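Local coordinates for uncharacterized protein YacP (PDB 5MQ8) that is an endoribonuclease of the PIN-like NYN family that takes part in ribosome-dependent mRNA decay in Bacillus subtilis, at residues A29-I34 / E61-N66; R47-F52 / R68-F73. One frame throughout, in Å; residues are numbered along the deposited sequence.

Contact 1: residues A29-I34 / E61-N66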
loop_
_atom_site.group_PDB
_atom_site.type_symbol
_atom_site.label_atom_id
_atom_site.label_comp_id
_atom_site.label_asym_id
_atom_site.label_seq_id
_atom_site.Cartn_x
_atom_site.Cartn_y
_atom_site.Cartn_z
ATOM N N ALA A 29 11.692 -10.691 12.125
ATOM C CA ALA A 29 12.618 -9.578 12.352
ATOM C C ALA A 29 13.533 -9.343 11.131
ATOM O O ALA A 29 13.761 -8.196 10.742
ATOM C CB ALA A 29 13.441 -9.823 13.603
ATOM N N ARG A 30 13.999 -10.438 10.506
ATOM C CA ARG A 30 14.831 -10.449 9.304
ATOM C C ARG A 30 14.064 -9.800 8.132
ATOM O O ARG A 30 14.592 -8.906 7.478
ATOM C CB ARG A 30 15.252 -11.891 8.987
ATOM C CG ARG A 30 15.950 -12.098 7.652
ATOM C CD ARG A 30 15.037 -12.834 6.696
ATOM N NE ARG A 30 15.210 -14.269 6.792
ATOM C CZ ARG A 30 14.321 -15.160 6.372
ATOM N NH1 ARG A 30 13.165 -14.766 5.850
ATOM N NH2 ARG A 30 14.575 -16.454 6.480
ATOM N N ASP A 31 12.812 -10.229 7.910
ATOM C CA ASP A 31 11.938 -9.710 6.863
ATOM C C ASP A 31 11.653 -8.218 7.015
ATOM O O ASP A 31 11.739 -7.493 6.029
ATOM C CB ASP A 31 10.625 -10.510 6.825
ATOM C CG ASP A 31 10.764 -11.934 6.298
ATOM O OD1 ASP A 31 11.829 -12.257 5.724
ATOM O OD2 ASP A 31 9.800 -12.719 6.450
ATOM N N VAL A 32 11.323 -7.757 8.249
ATOM C CA VAL A 32 11.056 -6.344 8.531
ATOM C C VAL A 32 12.326 -5.526 8.266
ATOM O O VAL A 32 12.249 -4.498 7.579
ATOM C CB VAL A 32 10.469 -6.101 9.950
ATOM C CG1 VAL A 32 10.345 -4.604 10.250
ATOM C CG2 VAL A 32 9.113 -6.786 10.107
ATOM N N LEU A 33 13.495 -6.026 8.747
ATOM C CA LEU A 33 14.778 -5.360 8.539
ATOM C C LEU A 33 15.113 -5.189 7.059
ATOM O O LEU A 33 15.508 -4.093 6.662
ATOM C CB LEU A 33 15.922 -6.061 9.312
ATOM C CG LEU A 33 17.341 -5.508 9.121
ATOM C CD1 LEU A 33 17.447 -4.035 9.597
ATOM C CD2 LEU A 33 18.349 -6.390 9.840
ATOM N N ILE A 34 14.916 -6.242 6.242
ATOM C CA ILE A 34 15.152 -6.173 4.783
ATOM C C ILE A 34 14.290 -5.091 4.118
ATOM O O ILE A 34 14.797 -4.343 3.269
ATOM C CB ILE A 34 14.986 -7.562 4.115
ATOM C CG1 ILE A 34 16.102 -8.521 4.577
ATOM C CG2 ILE A 34 14.953 -7.452 2.590
ATOM C CD1 ILE A 34 15.757 -9.992 4.410
ATOM N N GLU A 61 16.360 -19.673 2.060
ATOM C CA GLU A 61 15.954 -20.928 1.407
ATOM C C GLU A 61 15.303 -20.624 0.043
ATOM O O GLU A 61 16.017 -20.257 -0.894
ATOM C CB GLU A 61 15.044 -21.799 2.313
ATOM C CG GLU A 61 15.726 -22.392 3.534
ATOM C CD GLU A 61 14.861 -23.368 4.311
ATOM O OE1 GLU A 61 15.095 -24.593 4.196
ATOM O OE2 GLU A 61 13.945 -22.907 5.031
ATOM N N LYS A 62 13.956 -20.707 -0.044
ATOM C CA LYS A 62 13.191 -20.418 -1.261
ATOM C C LYS A 62 13.123 -18.909 -1.503
ATOM O O LYS A 62 13.441 -18.462 -2.607
ATOM C CB LYS A 62 11.767 -21.009 -1.163
ATOM C CG LYS A 62 10.946 -20.890 -2.446
ATOM C CD LYS A 62 9.582 -21.554 -2.309
ATOM C CE LYS A 62 9.009 -21.947 -3.649
ATOM N NZ LYS A 62 8.398 -20.795 -4.363
ATOM N N LYS A 63 12.699 -18.142 -0.465
ATOM C CA LYS A 63 12.489 -16.691 -0.452
ATOM C C LYS A 63 13.478 -15.885 -1.291
ATOM O O LYS A 63 14.692 -15.905 -1.048
ATOM C CB LYS A 63 12.453 -16.147 0.988
ATOM C CG LYS A 63 11.060 -15.793 1.490
ATOM C CD LYS A 63 11.057 -15.558 2.998
ATOM C CE LYS A 63 9.661 -15.379 3.547
ATOM N NZ LYS A 63 9.634 -15.404 5.036
ATOM N N GLN A 64 12.942 -15.212 -2.310
ATOM C CA GLN A 64 13.715 -14.310 -3.140
ATOM C C GLN A 64 13.366 -12.932 -2.590
ATOM O O GLN A 64 12.241 -12.455 -2.770
ATOM C CB GLN A 64 13.385 -14.467 -4.637
ATOM C CG GLN A 64 14.384 -13.761 -5.571
ATOM C CD GLN A 64 15.839 -14.000 -5.209
ATOM O OE1 GLN A 64 16.511 -13.134 -4.635
ATOM N NE2 GLN A 64 16.345 -15.188 -5.510
ATOM N N THR A 65 14.301 -12.355 -1.814
ATOM C CA THR A 65 14.128 -11.072 -1.125
ATOM C C THR A 65 14.083 -9.868 -2.060
ATOM O O THR A 65 14.289 -10.000 -3.276
ATOM C CB THR A 65 15.179 -10.885 -0.016
ATOM O OG1 THR A 65 16.470 -11.310 -0.470
ATOM C CG2 THR A 65 14.797 -11.595 1.259
ATOM N N ASN A 66 13.806 -8.686 -1.464
ATOM C CA ASN A 66 13.707 -7.388 -2.130
ATOM C C ASN A 66 14.929 -7.115 -3.007
ATOM O O ASN A 66 16.057 -7.145 -2.512
ATOM C CB ASN A 66 13.523 -6.278 -1.087
ATOM C CG ASN A 66 12.775 -5.075 -1.596
ATOM O OD1 ASN A 66 13.162 -4.427 -2.581
ATOM N ND2 ASN A 66 11.696 -4.732 -0.909
#

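Contact 2: residues R47-F52 / R68-F73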
loop_
_atom_site.group_PDB
_atom_site.type_symbol
_atom_site.label_atom_id
_atom_site.label_comp_id
_atom_site.label_asym_id
_atom_site.label_seq_id
_atom_site.Cartn_x
_atom_site.Cartn_y
_atom_site.Cartn_z
ATOM N N ARG A 47 24.214 2.102 -1.824
ATOM C CA ARG A 47 24.153 0.654 -1.924
ATOM C C ARG A 47 24.107 0.074 -0.494
ATOM O O ARG A 47 24.825 0.539 0.392
ATOM C CB ARG A 47 25.336 0.117 -2.709
ATOM C CG ARG A 47 25.198 -1.357 -3.004
ATOM C CD ARG A 47 26.433 -1.862 -3.673
ATOM N NE ARG A 47 26.382 -3.310 -3.855
ATOM C CZ ARG A 47 27.247 -3.982 -4.599
ATOM N NH1 ARG A 47 28.217 -3.345 -5.237
ATOM N NH2 ARG A 47 27.148 -5.297 -4.714
ATOM N N VAL A 48 23.201 -0.888 -0.262
ATOM C CA VAL A 48 22.982 -1.510 1.045
ATOM C C VAL A 48 23.170 -3.008 0.960
ATOM O O VAL A 48 22.553 -3.658 0.120
ATOM C CB VAL A 48 21.592 -1.150 1.647
ATOM C CG1 VAL A 48 21.373 -1.847 2.988
ATOM C CG2 VAL A 48 21.423 0.357 1.803
ATOM N N ILE A 49 24.025 -3.563 1.839
ATOM C CA ILE A 49 24.235 -5.004 1.922
ATOM C C ILE A 49 23.970 -5.439 3.361
ATOM O O ILE A 49 24.603 -4.937 4.288
ATOM C CB ILE A 49 25.605 -5.486 1.363
ATOM C CG1 ILE A 49 25.803 -5.016 -0.105
ATOM C CG2 ILE A 49 25.709 -7.025 1.472
ATOM C CD1 ILE A 49 27.191 -5.282 -0.720
ATOM N N VAL A 50 23.036 -6.370 3.545
ATOM C CA VAL A 50 22.700 -6.867 4.880
ATOM C C VAL A 50 23.357 -8.230 5.080
ATOM O O VAL A 50 23.120 -9.154 4.301
ATOM C CB VAL A 50 21.172 -6.868 5.169
ATOM C CG1 VAL A 50 20.886 -7.245 6.620
ATOM C CG2 VAL A 50 20.561 -5.502 4.859
ATOM N N VAL A 51 24.179 -8.337 6.124
ATOM C CA VAL A 51 24.907 -9.551 6.483
ATOM C C VAL A 51 24.300 -10.176 7.735
ATOM O O VAL A 51 24.268 -9.563 8.811
ATOM C CB VAL A 51 26.443 -9.301 6.609
ATOM C CG1 VAL A 51 27.194 -10.565 7.044
ATOM C CG2 VAL A 51 27.007 -8.776 5.300
ATOM N N PHE A 52 23.813 -11.392 7.580
ATOM C CA PHE A 52 23.213 -12.149 8.652
ATOM C C PHE A 52 24.107 -13.313 9.042
ATOM O O PHE A 52 24.561 -14.079 8.184
ATOM C CB PHE A 52 21.831 -12.683 8.253
ATOM C CG PHE A 52 20.748 -11.641 8.118
ATOM C CD1 PHE A 52 20.267 -10.960 9.234
ATOM C CD2 PHE A 52 20.157 -11.385 6.886
ATOM C CE1 PHE A 52 19.236 -10.017 9.111
ATOM C CE2 PHE A 52 19.125 -10.440 6.767
ATOM C CZ PHE A 52 18.681 -9.758 7.877
ATOM N N ARG A 68 16.019 -4.493 -4.052
ATOM C CA ARG A 68 16.674 -3.282 -3.563
ATOM C C ARG A 68 17.764 -3.614 -2.547
ATOM O O ARG A 68 18.571 -2.745 -2.240
ATOM C CB ARG A 68 15.637 -2.362 -2.888
ATOM C CG ARG A 68 15.604 -0.915 -3.383
ATOM C CD ARG A 68 14.546 -0.693 -4.458
ATOM N NE ARG A 68 13.176 -0.934 -3.993
ATOM C CZ ARG A 68 12.120 -1.009 -4.798
ATOM N NH1 ARG A 68 12.260 -0.837 -6.107
ATOM N NH2 ARG A 68 10.914 -1.234 -4.300
ATOM N N VAL A 69 17.758 -4.827 -1.968
ATOM C CA VAL A 69 18.718 -5.167 -0.906
ATOM C C VAL A 69 19.446 -6.460 -1.167
ATOM O O VAL A 69 18.817 -7.511 -1.279
ATOM C CB VAL A 69 18.052 -5.237 0.502
ATOM C CG1 VAL A 69 19.090 -5.189 1.610
ATOM C CG2 VAL A 69 17.029 -4.146 0.697
ATOM N N GLU A 70 20.772 -6.402 -1.139
ATOM C CA GLU A 70 21.575 -7.612 -1.226
ATOM C C GLU A 70 21.641 -8.189 0.204
ATOM O O GLU A 70 21.996 -7.481 1.147
ATOM C CB GLU A 70 22.974 -7.299 -1.757
ATOM C CG GLU A 70 23.791 -8.547 -2.038
ATOM C CD GLU A 70 25.120 -8.321 -2.723
ATOM O OE1 GLU A 70 25.875 -9.308 -2.845
ATOM O OE2 GLU A 70 25.408 -7.178 -3.146
ATOM N N VAL A 71 21.260 -9.455 0.354
ATOM C CA VAL A 71 21.245 -10.153 1.633
ATOM C C VAL A 71 22.248 -11.298 1.564
ATOM O O VAL A 71 22.140 -12.154 0.682
ATOM C CB VAL A 71 19.812 -10.620 1.999
ATOM C CG1 VAL A 71 19.823 -11.530 3.215
ATOM C CG2 VAL A 71 18.882 -9.422 2.218
ATOM N N ILE A 72 23.237 -11.296 2.484
ATOM C CA ILE A 72 24.304 -12.299 2.524
ATOM C C ILE A 72 24.341 -12.998 3.864
ATOM O O ILE A 72 24.306 -12.345 4.899
ATOM C CB ILE A 72 25.682 -11.683 2.117
ATOM C CG1 ILE A 72 25.698 -11.367 0.614
ATOM C CG2 ILE A 72 26.864 -12.614 2.463
ATOM C CD1 ILE A 72 26.738 -10.448 0.178
ATOM N N PHE A 73 24.384 -14.327 3.840
ATOM C CA PHE A 73 24.512 -15.130 5.041
ATOM C C PHE A 73 25.970 -15.568 5.166
ATOM O O PHE A 73 26.618 -15.824 4.148
ATOM C CB PHE A 73 23.545 -16.328 5.016
ATOM C CG PHE A 73 22.124 -15.948 5.364
ATOM C CD1 PHE A 73 21.292 -15.361 4.421
ATOM C CD2 PHE A 73 21.628 -16.146 6.644
ATOM C CE1 PHE A 73 19.984 -14.984 4.748
ATOM C CE2 PHE A 73 20.318 -15.779 6.967
ATOM C CZ PHE A 73 19.508 -15.189 6.016
HETATM O O HOH W 1 24.067 -4.916 -3.791
HETATM O O HOH W 2 21.837 -4.115 -2.481
#

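Contact 1: residues A29-I34 / E61-N66
D31 holds its CG beside the backbone N and anti to the carbonyl carbon (chi1 -71°), and the carboxylate carried there meets K63, whose chain runs extended beyond CG to bring NZ up to it. The two side chains cross at about a right angle. K63 NZ gives a hydrogen bond to D31 OD2 at 3.0 Å, on the syn side of that oxygen, and the pair is a salt bridge. The other oxygen is used from within the helix: R30 NH1 donates to D31 OD1 at 2.8 Å, with OD1 close to the guanidinium plane but the nitrogen tilted 29° out of the carboxylate plane. The R30 chain is bent at chi2, which brings CD nearer D31, and again at chi3. One carboxylate is therefore shared by two cations, and the like charges come close, R30 NH1 lying 3.7 Å from K63 NZ. The K63 CD methylene packs obliquely against R30 NH1 at 3.6 Å. R30 is held further by a hydrogen bond from NH2 to the carbonyl of K58, and E27, one turn back on the helix, makes a weak, long ion pair with K63 NZ.

Further along, the contact turns apolar. I34 points toward the loop and its CD1 touches the methyl CG2 of T65 at 3.7 Å, the two side chains crossing about perpendicularly. I34 CG2 lies more loosely against N66 CB, at 4.1 Å, while N66 OD1 accepts a hydrogen bond from the backbone N of R68.

In this NYN domain of the PIN clan, the strand-to-strand loop is thus laid on helix 23-44 through side chains, with no backbone hydrogen bond between the segments. The D31 carboxylate probably offsets the repulsion between R30 and K63, and the two cations beside it would be expected to favour its ionised form.

Contact 2: residues R47-F52 / R68-F73
R47 and E70 form the salt bridge of this strand pair: R47 NH2 donates to E70 OE2 at 3.0 Å with an N-H...O angle of 162°. The oxygen sits at the guanidinium edge, in its plane, and is met nearly along its C-O axis, with the two planar groups almost coplanar. A water adds a second link, accepting from R47 NE and donating to the same OE2.

Inward from there the backbones pair as parallel strands. V50 N bonds to E70 O at 2.8 Å, I72 N to V50 O at 2.8 Å and F52 N to I72 O at 2.9 Å. Back at the R47 end, V48 O and E70 N stand 3.5 Å apart without a direct hydrogen bond; a second water spans them, donating to the carbonyl and accepting from the amide.

On the face that carries I49, E70 and I72, the extended E70 chain lies alongside I49, both pointing the same way, and I49 CG2 meets I72 CD1 at 3.8 Å. Helix 80-90 packs on this side, touching V51 and I72. The other face turns to helix 23-44. There V50 CG2 meets V69 CG1 at 3.6 Å, and V71 CG1 reaches the edge of the F52 ring near its plane. V50 CG1 sits over one face of that ring, offset toward the rim. F52 CB in turn lies over the F73 ring, offset toward its CD2-CE2 side and 4.0 Å from the centroid, a CH-pi contact.

This is the parallel pairing at one edge of the domain's central sheet, with helices on both faces. Direct backbone bonds join the strands where they run closest; at the R47 end water and a charged pair take over, so a hydrophobic centre grades into a hydrated, polar margin.

In the fold
From the N terminus, strand 3-7 comes first, then helix 23-44, which carries 29-34, and then strand 47-52. A long loop that includes 61-66 leads on to strand 70-73. Contact 1 closes the path from 29-34 through the rest of the helix and strand 47-52 back to 61-66; contact 2 closes the 15-residue connection from 47-52 to 68-73. Their segments alternate, so the closures cross rather than nest. They also touch: R30 and L33 pack on F52, and I34 on V69 and V71. Together they tie helix 23-44, the loop after strand 47-52, and strand 70-73, at one edge of the sheet within this chain, to strand 47-52, which pairs on its other side with 3-7.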